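Local coordinates for protein colicin-B (Escherichia coli, PDB 1RH1) that kills Escherichia coli and closely related bacteria by forming channels that depolarize the cytoplasmic membrane and dissipate cellular energy, at residues T172-Q180 with E287-Q298; G56-P66 with D82-P93. One frame throughout, in Å; residues are numbered along the deposited sequence.

Contact 1. Residues T172-Q180 with E287-Q298; sequences TDLMQNGTQ and EILDSNSLSQRQ
D173 and R297 form the charged part of this contact, a salt bridge in which two guanidinium nitrogens grip the carboxylate end-on. NH1 of R297 lies 3.0 Å from OD2 of D173, and NH2 of R297 lies 3.2 Å from OD1 of D173, both oxygens being met on their syn sides. The two flat groups are twisted 48° against each other, which fits the modest N-H...O angles of 133° and 147°. An arginine chain stretched out from CG to NE carries the guanidinium to the strand, and NH2 has a second acceptor in the carbonyl of T260.

The apolar part centres on M175. Its SD rests against CD of R297 at 3.4 Å, while its CE reaches CD2 of L294 at 3.5 Å, so the methionine, bent at chi2 and chi3, touches two residues three positions apart on the helix.

A polar bond ties the turn to the helix: N of G178 donates to OE1 of Q298 over 2.6 Å, nearly straight. Beside it, CB of L294 sits 3.2 Å from the carbonyl O of G178.

Strand 172-176 and helix segment 291-298 run almost perpendicular, their axes 9.3 Å apart at closest. The hairpin of strands 169-176 and 179-186 thus abuts the first turns of the long helix 291-340, whose S293, Q296 and R297, with L289 just ahead of it, also touch W22 of the TonB box.

Contact 2. Residues G56-P66 with D82-P93; sequences GIALVQSVLFP and DWSGWSVSVHSP
The F65 and H91 rings make an offset edge-to-face pair, with centroids 5.2 Å apart and planes at 62°. The edge of the phenylalanine is the part that touches: CE2 of F65 stands 3.6 Å from CG of H91, over one face of the imidazole. ND1 of H91 donates in its ring plane to O of S92 at 2.8 Å, and NE2 is hydrogen-bonded to the carbonyl of T234; two carbonyl partners would be consistent with a protonated ring. CG1 of V63, anti to its own backbone N (chi1 179°), packs against CB of H91 and also lies over a face of F65.

Between the aromatic ends, strands 62-64 and 87-90 pair in parallel as part of a mixed sheet. The alternation of S89 N to S62 O, L64 N to S89 O and H91 N to L64 O is the parallel pattern, in which S89 bonds to the residues before and after V63. V63 and S89 consequently share one face of the sheet. On the other, CD2 of L64 meets CG2 of V88 at 3.4 Å, and I72 of strand 70-73 touches both side chains.

Toward the other end, W83 lies flat on the backbone of G56. CA of G56 is 3.6 Å from the centroid of the five-membered ring and 15° off its normal, a CH-pi contact, while NE1 of W83 donates to O of S53. The D82 carboxylate takes N of L59 on the syn side of OD1, at 3.1 Å, and the same OD1 abuts CB of A58 at 3.4 Å.

Contact 2 closes along the chain before contact 1 opens, and both lie in the N-terminal part of the chain, which by sequence belongs to the colicin-like bacteriocin tRNase domain family, a kinship that implies no such activity here. Their centres are 27 Å apart and their nearest atoms about 9 Å, so the two do not touch. They belong to different sheets: residues 56-66 and 82-93 contribute to the mixed sheet, residues 172-180 to the antiparallel one. Strand 281-286, a member of the mixed sheet, leads directly into 287-298 and so connects the two regions through the chain. Contact 1 has its centre 21 Å from that of the chain; contact 2 is more peripheral, at 37 Å.

Contact 1. Residues T172-Q180 with E287-Q298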
loop_
_atom_site.group_PDB
_atom_site.type_symbol
_atom_site.label_atom_id
_atom_site.label_comp_id
_atom_site.label_asym_id
_atom_site.label_seq_id
_atom_site.Cartn_x
_atom_site.Cartn_y
_atom_site.Cartn_z
ATOM N N THR A 172 3.705 -10.664 -14.077
ATOM C CA THR A 172 3.467 -9.314 -14.603
ATOM C C THR A 172 4.775 -8.636 -14.967
ATOM O O THR A 172 5.766 -9.335 -15.161
ATOM C CB THR A 172 2.763 -8.379 -13.602
ATOM O OG1 THR A 172 3.470 -8.440 -12.372
ATOM C CG2 THR A 172 1.314 -8.743 -13.422
ATOM N N ASP A 173 4.866 -7.305 -15.070
ATOM C CA ASP A 173 6.132 -6.733 -15.480
ATOM C C ASP A 173 6.737 -5.817 -14.442
ATOM O O ASP A 173 6.084 -5.437 -13.479
ATOM C CB ASP A 173 5.949 -6.030 -16.853
ATOM C CG ASP A 173 5.311 -4.659 -16.977
ATOM O OD1 ASP A 173 4.413 -4.298 -16.222
ATOM O OD2 ASP A 173 5.719 -3.939 -17.879
ATOM N N LEU A 174 8.026 -5.533 -14.624
ATOM C CA LEU A 174 8.846 -4.810 -13.670
ATOM C C LEU A 174 9.619 -3.707 -14.345
ATOM O O LEU A 174 10.549 -3.939 -15.133
ATOM C CB LEU A 174 9.896 -5.710 -13.016
ATOM C CG LEU A 174 9.903 -6.001 -11.574
ATOM C CD1 LEU A 174 11.323 -6.236 -11.216
ATOM C CD2 LEU A 174 9.312 -4.886 -10.768
ATOM N N MET A 175 9.262 -2.491 -13.971
ATOM C CA MET A 175 10.011 -1.365 -14.479
ATOM C C MET A 175 11.282 -1.244 -13.652
ATOM O O MET A 175 11.238 -0.838 -12.494
ATOM C CB MET A 175 9.143 -0.141 -14.355
ATOM C CG MET A 175 9.147 0.788 -15.562
ATOM S SD MET A 175 8.684 -0.002 -17.097
ATOM C CE MET A 175 10.277 0.477 -17.627
ATOM N N GLN A 176 12.430 -1.669 -14.187
ATOM C CA GLN A 176 13.676 -1.565 -13.447
ATOM C C GLN A 176 14.762 -0.798 -14.169
ATOM O O GLN A 176 15.489 -1.333 -15.006
ATOM C CB GLN A 176 14.212 -2.918 -13.133
ATOM C CG GLN A 176 13.361 -3.567 -12.097
ATOM C CD GLN A 176 14.167 -4.098 -10.927
ATOM O OE1 GLN A 176 13.960 -3.674 -9.784
ATOM N NE2 GLN A 176 15.092 -5.035 -11.196
ATOM N N ASN A 177 14.868 0.476 -13.755
ATOM C CA ASN A 177 15.793 1.502 -14.242
ATOM C C ASN A 177 15.513 1.975 -15.646
ATOM O O ASN A 177 16.392 2.066 -16.510
ATOM C CB ASN A 177 17.266 1.031 -14.175
ATOM C CG ASN A 177 17.806 1.133 -12.758
ATOM O OD1 ASN A 177 17.786 2.201 -12.143
ATOM N ND2 ASN A 177 18.282 0.026 -12.186
ATOM N N GLY A 178 14.236 2.295 -15.849
ATOM C CA GLY A 178 13.789 2.795 -17.122
ATOM C C GLY A 178 13.698 1.707 -18.171
ATOM O O GLY A 178 13.128 1.996 -19.215
ATOM N N THR A 179 14.252 0.491 -17.983
ATOM C CA THR A 179 14.095 -0.631 -18.909
ATOM C C THR A 179 13.045 -1.600 -18.340
ATOM O O THR A 179 13.116 -1.957 -17.158
ATOM C CB THR A 179 15.478 -1.362 -19.160
ATOM O OG1 THR A 179 15.323 -2.739 -18.808
ATOM C CG2 THR A 179 16.636 -0.767 -18.383
ATOM N N GLN A 180 12.057 -2.019 -19.159
ATOM C CA GLN A 180 10.971 -2.888 -18.708
ATOM C C GLN A 180 11.347 -4.364 -18.712
ATOM O O GLN A 180 11.875 -4.907 -19.681
ATOM C CB GLN A 180 9.739 -2.658 -19.597
ATOM C CG GLN A 180 8.505 -3.546 -19.459
ATOM C CD GLN A 180 7.547 -3.346 -20.617
ATOM O OE1 GLN A 180 6.486 -2.776 -20.466
ATOM N NE2 GLN A 180 7.839 -3.758 -21.830
ATOM N N GLU A 287 2.027 -5.246 -22.465
ATOM C CA GLU A 287 2.323 -4.277 -23.503
ATOM C C GLU A 287 3.784 -3.803 -23.484
ATOM O O GLU A 287 4.216 -3.133 -22.538
ATOM C CB GLU A 287 1.382 -3.129 -23.292
ATOM C CG GLU A 287 1.500 -2.001 -24.286
ATOM C CD GLU A 287 0.559 -0.867 -23.942
ATOM O OE1 GLU A 287 -0.227 -0.487 -24.809
ATOM O OE2 GLU A 287 0.611 -0.378 -22.809
ATOM N N ILE A 288 4.569 -4.153 -24.520
ATOM C CA ILE A 288 5.971 -3.761 -24.700
ATOM C C ILE A 288 5.954 -2.230 -24.859
ATOM O O ILE A 288 5.403 -1.736 -25.845
ATOM C CB ILE A 288 6.635 -4.389 -25.996
ATOM C CG1 ILE A 288 5.736 -5.426 -26.651
ATOM C CG2 ILE A 288 7.933 -5.075 -25.652
ATOM C CD1 ILE A 288 4.549 -4.809 -27.475
ATOM N N LEU A 289 6.470 -1.452 -23.878
ATOM C CA LEU A 289 6.528 0.016 -23.883
ATOM C C LEU A 289 7.716 0.540 -24.693
ATOM O O LEU A 289 8.806 -0.039 -24.697
ATOM C CB LEU A 289 6.609 0.506 -22.418
ATOM C CG LEU A 289 5.423 1.087 -21.612
ATOM C CD1 LEU A 289 4.251 0.144 -21.456
ATOM C CD2 LEU A 289 5.899 1.299 -20.208
ATOM N N ASP A 290 7.510 1.650 -25.411
ATOM C CA ASP A 290 8.540 2.280 -26.248
ATOM C C ASP A 290 9.427 3.258 -25.499
ATOM O O ASP A 290 9.059 3.702 -24.418
ATOM C CB ASP A 290 7.900 3.013 -27.453
ATOM C CG ASP A 290 6.789 4.026 -27.191
ATOM O OD1 ASP A 290 5.878 3.746 -26.399
ATOM O OD2 ASP A 290 6.822 5.092 -27.816
ATOM N N SER A 291 10.582 3.633 -26.051
ATOM C CA SER A 291 11.553 4.499 -25.392
ATOM C C SER A 291 11.218 5.739 -24.590
ATOM O O SER A 291 11.922 6.061 -23.632
ATOM C CB SER A 291 12.562 4.913 -26.407
ATOM O OG SER A 291 13.697 4.111 -26.123
ATOM N N ASN A 292 10.183 6.470 -24.982
ATOM C CA ASN A 292 9.805 7.634 -24.210
ATOM C C ASN A 292 8.688 7.330 -23.244
ATOM O O ASN A 292 8.466 8.056 -22.276
ATOM C CB ASN A 292 9.431 8.797 -25.164
ATOM C CG ASN A 292 10.703 9.504 -25.700
ATOM O OD1 ASN A 292 10.825 9.847 -26.887
ATOM N ND2 ASN A 292 11.710 9.732 -24.832
ATOM N N SER A 293 8.021 6.204 -23.458
ATOM C CA SER A 293 7.004 5.741 -22.541
ATOM C C SER A 293 7.664 5.110 -21.310
ATOM O O SER A 293 7.175 5.233 -20.195
ATOM C CB SER A 293 6.152 4.784 -23.313
ATOM O OG SER A 293 4.948 4.625 -22.604
ATOM N N LEU A 294 8.831 4.482 -21.485
ATOM C CA LEU A 294 9.672 3.934 -20.420
ATOM C C LEU A 294 10.090 4.999 -19.415
ATOM O O LEU A 294 9.819 4.840 -18.228
ATOM C CB LEU A 294 10.906 3.308 -21.039
ATOM C CG LEU A 294 10.583 2.137 -21.915
ATOM C CD1 LEU A 294 11.724 1.760 -22.773
ATOM C CD2 LEU A 294 10.218 1.001 -21.042
ATOM N N SER A 295 10.712 6.094 -19.873
ATOM C CA SER A 295 11.027 7.261 -19.052
ATOM C C SER A 295 9.794 7.825 -18.340
ATOM O O SER A 295 9.867 8.209 -17.168
ATOM C CB SER A 295 11.610 8.340 -19.920
ATOM O OG SER A 295 12.703 7.816 -20.652
ATOM N N GLN A 296 8.645 7.873 -19.038
ATOM C CA GLN A 296 7.386 8.325 -18.461
ATOM C C GLN A 296 7.005 7.505 -17.251
ATOM O O GLN A 296 6.635 8.057 -16.211
ATOM C CB GLN A 296 6.200 8.182 -19.388
ATOM C CG GLN A 296 5.829 9.274 -20.363
ATOM C CD GLN A 296 4.358 9.112 -20.741
ATOM O OE1 GLN A 296 4.001 8.769 -21.871
ATOM N NE2 GLN A 296 3.463 9.340 -19.771
ATOM N N ARG A 297 7.101 6.174 -17.459
ATOM C CA ARG A 297 6.759 5.194 -16.441
ATOM C C ARG A 297 7.811 5.122 -15.354
ATOM O O ARG A 297 7.454 4.863 -14.205
ATOM C CB ARG A 297 6.593 3.788 -17.030
ATOM C CG ARG A 297 6.020 2.823 -15.990
ATOM C CD ARG A 297 5.650 1.494 -16.595
ATOM N NE ARG A 297 5.043 0.606 -15.612
ATOM C CZ ARG A 297 4.693 -0.643 -15.928
ATOM N NH1 ARG A 297 4.876 -1.156 -17.150
ATOM N NH2 ARG A 297 4.131 -1.391 -14.995
ATOM N N GLN A 298 9.088 5.365 -15.667
ATOM C CA GLN A 298 10.089 5.335 -14.626
ATOM C C GLN A 298 9.954 6.492 -13.656
ATOM O O GLN A 298 10.278 6.312 -12.487
ATOM C CB GLN A 298 11.480 5.362 -15.204
ATOM C CG GLN A 298 12.481 4.908 -14.158
ATOM C CD GLN A 298 12.114 3.579 -13.506
ATOM O OE1 GLN A 298 12.392 2.490 -14.019
ATOM N NE2 GLN A 298 11.462 3.668 -12.349
#

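Contact 2. Residues G56-P66 with D82-P93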
loop_
_atom_site.group_PDB
_atom_site.type_symbol
_atom_site.label_atom_id
_atom_site.label_comp_id
_atom_site.label_asym_id
_atom_site.label_seq_id
_atom_site.Cartn_x
_atom_site.Cartn_y
_atom_site.Cartn_z
ATOM N N GLY A 56 -14.695 -18.674 -39.057
ATOM C CA GLY A 56 -14.868 -17.323 -38.571
ATOM C C GLY A 56 -13.705 -16.823 -37.741
ATOM O O GLY A 56 -13.584 -15.619 -37.494
ATOM N N ILE A 57 -12.843 -17.740 -37.308
ATOM C CA ILE A 57 -11.767 -17.325 -36.444
ATOM C C ILE A 57 -10.541 -17.038 -37.276
ATOM O O ILE A 57 -10.318 -17.639 -38.342
ATOM C CB ILE A 57 -11.443 -18.417 -35.360
ATOM C CG1 ILE A 57 -10.985 -19.730 -35.971
ATOM C CG2 ILE A 57 -12.698 -18.595 -34.512
ATOM C CD1 ILE A 57 -10.385 -20.711 -34.965
ATOM N N ALA A 58 -9.782 -16.088 -36.694
ATOM C CA ALA A 58 -8.494 -15.675 -37.217
ATOM C C ALA A 58 -7.485 -16.811 -37.220
ATOM O O ALA A 58 -7.755 -17.815 -36.570
ATOM C CB ALA A 58 -7.990 -14.567 -36.371
ATOM N N LEU A 59 -6.328 -16.757 -37.893
ATOM C CA LEU A 59 -5.417 -17.909 -37.902
ATOM C C LEU A 59 -4.846 -18.199 -36.513
ATOM O O LEU A 59 -4.772 -17.324 -35.634
ATOM C CB LEU A 59 -4.251 -17.682 -38.863
ATOM C CG LEU A 59 -3.028 -16.906 -38.359
ATOM C CD1 LEU A 59 -1.859 -17.124 -39.291
ATOM C CD2 LEU A 59 -3.368 -15.447 -38.216
ATOM N N VAL A 60 -4.450 -19.450 -36.284
ATOM C CA VAL A 60 -3.852 -19.804 -34.998
ATOM C C VAL A 60 -2.407 -19.358 -35.141
ATOM O O VAL A 60 -1.570 -20.012 -35.771
ATOM C CB VAL A 60 -4.027 -21.353 -34.754
ATOM C CG1 VAL A 60 -3.209 -21.864 -33.593
ATOM C CG2 VAL A 60 -5.462 -21.611 -34.314
ATOM N N GLN A 61 -2.129 -18.180 -34.579
ATOM C CA GLN A 61 -0.831 -17.612 -34.849
ATOM C C GLN A 61 0.310 -18.177 -34.077
ATOM O O GLN A 61 1.373 -18.314 -34.665
ATOM C CB GLN A 61 -0.840 -16.105 -34.647
ATOM C CG GLN A 61 -1.192 -15.565 -33.304
ATOM C CD GLN A 61 -0.935 -14.090 -33.293
ATOM O OE1 GLN A 61 -1.852 -13.286 -33.187
ATOM N NE2 GLN A 61 0.346 -13.754 -33.398
ATOM N N SER A 62 0.102 -18.567 -32.824
ATOM C CA SER A 62 1.188 -19.086 -32.011
ATOM C C SER A 62 0.743 -20.147 -31.017
ATOM O O SER A 62 -0.434 -20.461 -30.902
ATOM C CB SER A 62 1.821 -17.909 -31.298
ATOM O OG SER A 62 3.071 -18.266 -30.745
ATOM N N VAL A 63 1.698 -20.732 -30.297
ATOM C CA VAL A 63 1.451 -21.764 -29.288
ATOM C C VAL A 63 1.851 -21.258 -27.918
ATOM O O VAL A 63 2.970 -20.810 -27.670
ATOM C CB VAL A 63 2.262 -23.045 -29.589
ATOM C CG1 VAL A 63 2.052 -24.112 -28.546
ATOM C CG2 VAL A 63 1.776 -23.618 -30.893
ATOM N N LEU A 64 0.912 -21.417 -27.015
ATOM C CA LEU A 64 1.104 -21.035 -25.642
ATOM C C LEU A 64 1.471 -22.180 -24.691
ATOM O O LEU A 64 0.579 -22.806 -24.092
ATOM C CB LEU A 64 -0.175 -20.350 -25.245
ATOM C CG LEU A 64 -0.164 -18.869 -24.940
ATOM C CD1 LEU A 64 0.752 -18.095 -25.868
ATOM C CD2 LEU A 64 -1.606 -18.418 -25.000
ATOM N N PHE A 65 2.802 -22.451 -24.604
ATOM C CA PHE A 65 3.399 -23.410 -23.665
ATOM C C PHE A 65 3.613 -22.659 -22.354
ATOM O O PHE A 65 4.007 -21.484 -22.389
ATOM C CB PHE A 65 4.771 -23.887 -24.036
ATOM C CG PHE A 65 4.891 -24.467 -25.411
ATOM C CD1 PHE A 65 5.530 -23.732 -26.403
ATOM C CD2 PHE A 65 4.382 -25.729 -25.682
ATOM C CE1 PHE A 65 5.660 -24.269 -27.683
ATOM C CE2 PHE A 65 4.512 -26.263 -26.967
ATOM C CZ PHE A 65 5.151 -25.536 -27.969
ATOM N N PRO A 66 3.379 -23.235 -21.163
ATOM C CA PRO A 66 3.489 -22.494 -19.914
ATOM C C PRO A 66 4.922 -22.136 -19.580
ATOM O O PRO A 66 5.878 -22.900 -19.783
ATOM C CB PRO A 66 2.794 -23.389 -18.899
ATOM C CG PRO A 66 2.837 -24.783 -19.458
ATOM C CD PRO A 66 2.800 -24.564 -20.958
ATOM N N ASP A 82 -7.452 -12.570 -43.850
ATOM C CA ASP A 82 -8.039 -13.300 -42.730
ATOM C C ASP A 82 -9.225 -12.663 -42.057
ATOM O O ASP A 82 -9.683 -11.593 -42.466
ATOM C CB ASP A 82 -6.890 -13.533 -41.750
ATOM C CG ASP A 82 -7.052 -14.498 -40.574
ATOM O OD1 ASP A 82 -6.651 -14.101 -39.480
ATOM O OD2 ASP A 82 -7.544 -15.621 -40.740
ATOM N N TRP A 83 -9.720 -13.386 -41.045
ATOM C CA TRP A 83 -10.799 -12.926 -40.197
ATOM C C TRP A 83 -10.248 -12.029 -39.122
ATOM O O TRP A 83 -9.059 -12.047 -38.804
ATOM C CB TRP A 83 -11.503 -14.057 -39.489
ATOM C CG TRP A 83 -12.273 -14.994 -40.392
ATOM C CD1 TRP A 83 -11.710 -16.151 -40.846
ATOM C CD2 TRP A 83 -13.537 -14.806 -40.836
ATOM N NE1 TRP A 83 -12.620 -16.713 -41.591
ATOM C CE2 TRP A 83 -13.711 -15.943 -41.614
ATOM C CE3 TRP A 83 -14.548 -13.875 -40.722
ATOM C CZ2 TRP A 83 -14.898 -16.172 -42.297
ATOM C CZ3 TRP A 83 -15.748 -14.094 -41.405
ATOM C CH2 TRP A 83 -15.925 -15.234 -42.187
ATOM N N SER A 84 -11.173 -11.286 -38.526
ATOM C CA SER A 84 -10.845 -10.352 -37.465
ATOM C C SER A 84 -10.277 -10.991 -36.206
ATOM O O SER A 84 -10.726 -12.062 -35.810
ATOM C CB SER A 84 -12.071 -9.565 -37.037
ATOM O OG SER A 84 -12.575 -8.667 -38.013
ATOM N N GLY A 85 -9.249 -10.363 -35.618
ATOM C CA GLY A 85 -8.733 -10.752 -34.316
ATOM C C GLY A 85 -7.413 -11.502 -34.154
ATOM O O GLY A 85 -6.393 -11.428 -34.852
ATOM N N TRP A 86 -7.668 -12.273 -33.098
ATOM C CA TRP A 86 -6.747 -13.032 -32.282
ATOM C C TRP A 86 -6.957 -14.536 -32.122
ATOM O O TRP A 86 -8.080 -14.962 -31.847
ATOM C CB TRP A 86 -6.808 -12.338 -30.948
ATOM C CG TRP A 86 -5.577 -11.581 -30.561
ATOM C CD1 TRP A 86 -4.366 -11.772 -31.180
ATOM C CD2 TRP A 86 -5.526 -10.704 -29.528
ATOM N NE1 TRP A 86 -3.524 -11.013 -30.517
ATOM C CE2 TRP A 86 -4.165 -10.366 -29.531
ATOM C CE3 TRP A 86 -6.399 -10.161 -28.600
ATOM C CZ2 TRP A 86 -3.641 -9.477 -28.606
ATOM C CZ3 TRP A 86 -5.865 -9.266 -27.663
ATOM C CH2 TRP A 86 -4.504 -8.927 -27.668
ATOM N N SER A 87 -5.928 -15.387 -32.212
ATOM C CA SER A 87 -6.083 -16.830 -31.979
ATOM C C SER A 87 -4.757 -17.472 -31.617
ATOM O O SER A 87 -3.797 -17.413 -32.387
ATOM C CB SER A 87 -6.587 -17.611 -33.205
ATOM O OG SER A 87 -7.894 -17.327 -33.680
ATOM N N VAL A 88 -4.697 -18.116 -30.452
ATOM C CA VAL A 88 -3.500 -18.822 -29.994
ATOM C C VAL A 88 -3.803 -20.278 -29.654
ATOM O O VAL A 88 -4.941 -20.602 -29.321
ATOM C CB VAL A 88 -2.915 -18.138 -28.741
ATOM C CG1 VAL A 88 -2.674 -16.681 -29.039
ATOM C CG2 VAL A 88 -3.878 -18.187 -27.585
ATOM N N SER A 89 -2.829 -21.184 -29.730
ATOM C CA SER A 89 -3.007 -22.562 -29.288
ATOM C C SER A 89 -2.510 -22.754 -27.853
ATOM O O SER A 89 -1.431 -22.298 -27.496
ATOM C CB SER A 89 -2.243 -23.517 -30.207
ATOM O OG SER A 89 -2.541 -24.896 -29.966
ATOM N N VAL A 90 -3.272 -23.418 -26.976
ATOM C CA VAL A 90 -2.836 -23.740 -25.614
ATOM C C VAL A 90 -2.207 -25.144 -25.631
ATOM O O VAL A 90 -2.813 -26.106 -26.126
ATOM C CB VAL A 90 -4.067 -23.663 -24.681
ATOM C CG1 VAL A 90 -3.719 -23.986 -23.272
ATOM C CG2 VAL A 90 -4.524 -22.246 -24.561
ATOM N N HIS A 91 -0.951 -25.286 -25.171
ATOM C CA HIS A 91 -0.311 -26.600 -25.122
ATOM C C HIS A 91 0.175 -26.935 -23.713
ATOM O O HIS A 91 0.357 -26.066 -22.857
ATOM C CB HIS A 91 0.864 -26.653 -26.085
ATOM C CG HIS A 91 1.447 -28.045 -26.343
ATOM N ND1 HIS A 91 2.183 -28.792 -25.519
ATOM C CD2 HIS A 91 1.292 -28.751 -27.518
ATOM C CE1 HIS A 91 2.468 -29.907 -26.153
ATOM N NE2 HIS A 91 1.933 -29.882 -27.352
ATOM N N SER A 92 0.308 -28.244 -23.455
ATOM C CA SER A 92 0.746 -28.829 -22.196
ATOM C C SER A 92 2.208 -28.502 -21.951
ATOM O O SER A 92 2.850 -28.026 -22.892
ATOM C CB SER A 92 0.556 -30.319 -22.288
ATOM O OG SER A 92 0.127 -30.822 -21.031
ATOM N N PRO A 93 2.827 -28.689 -20.779
ATOM C CA PRO A 93 4.260 -28.532 -20.606
ATOM C C PRO A 93 5.144 -29.194 -21.649
ATOM O O PRO A 93 5.035 -30.380 -21.982
ATOM C CB PRO A 93 4.496 -29.035 -19.206
ATOM C CG PRO A 93 3.334 -28.397 -18.495
ATOM C CD PRO A 93 2.185 -28.697 -19.466
HETATM O O HOH W 1 -8.142 -18.961 -40.527
#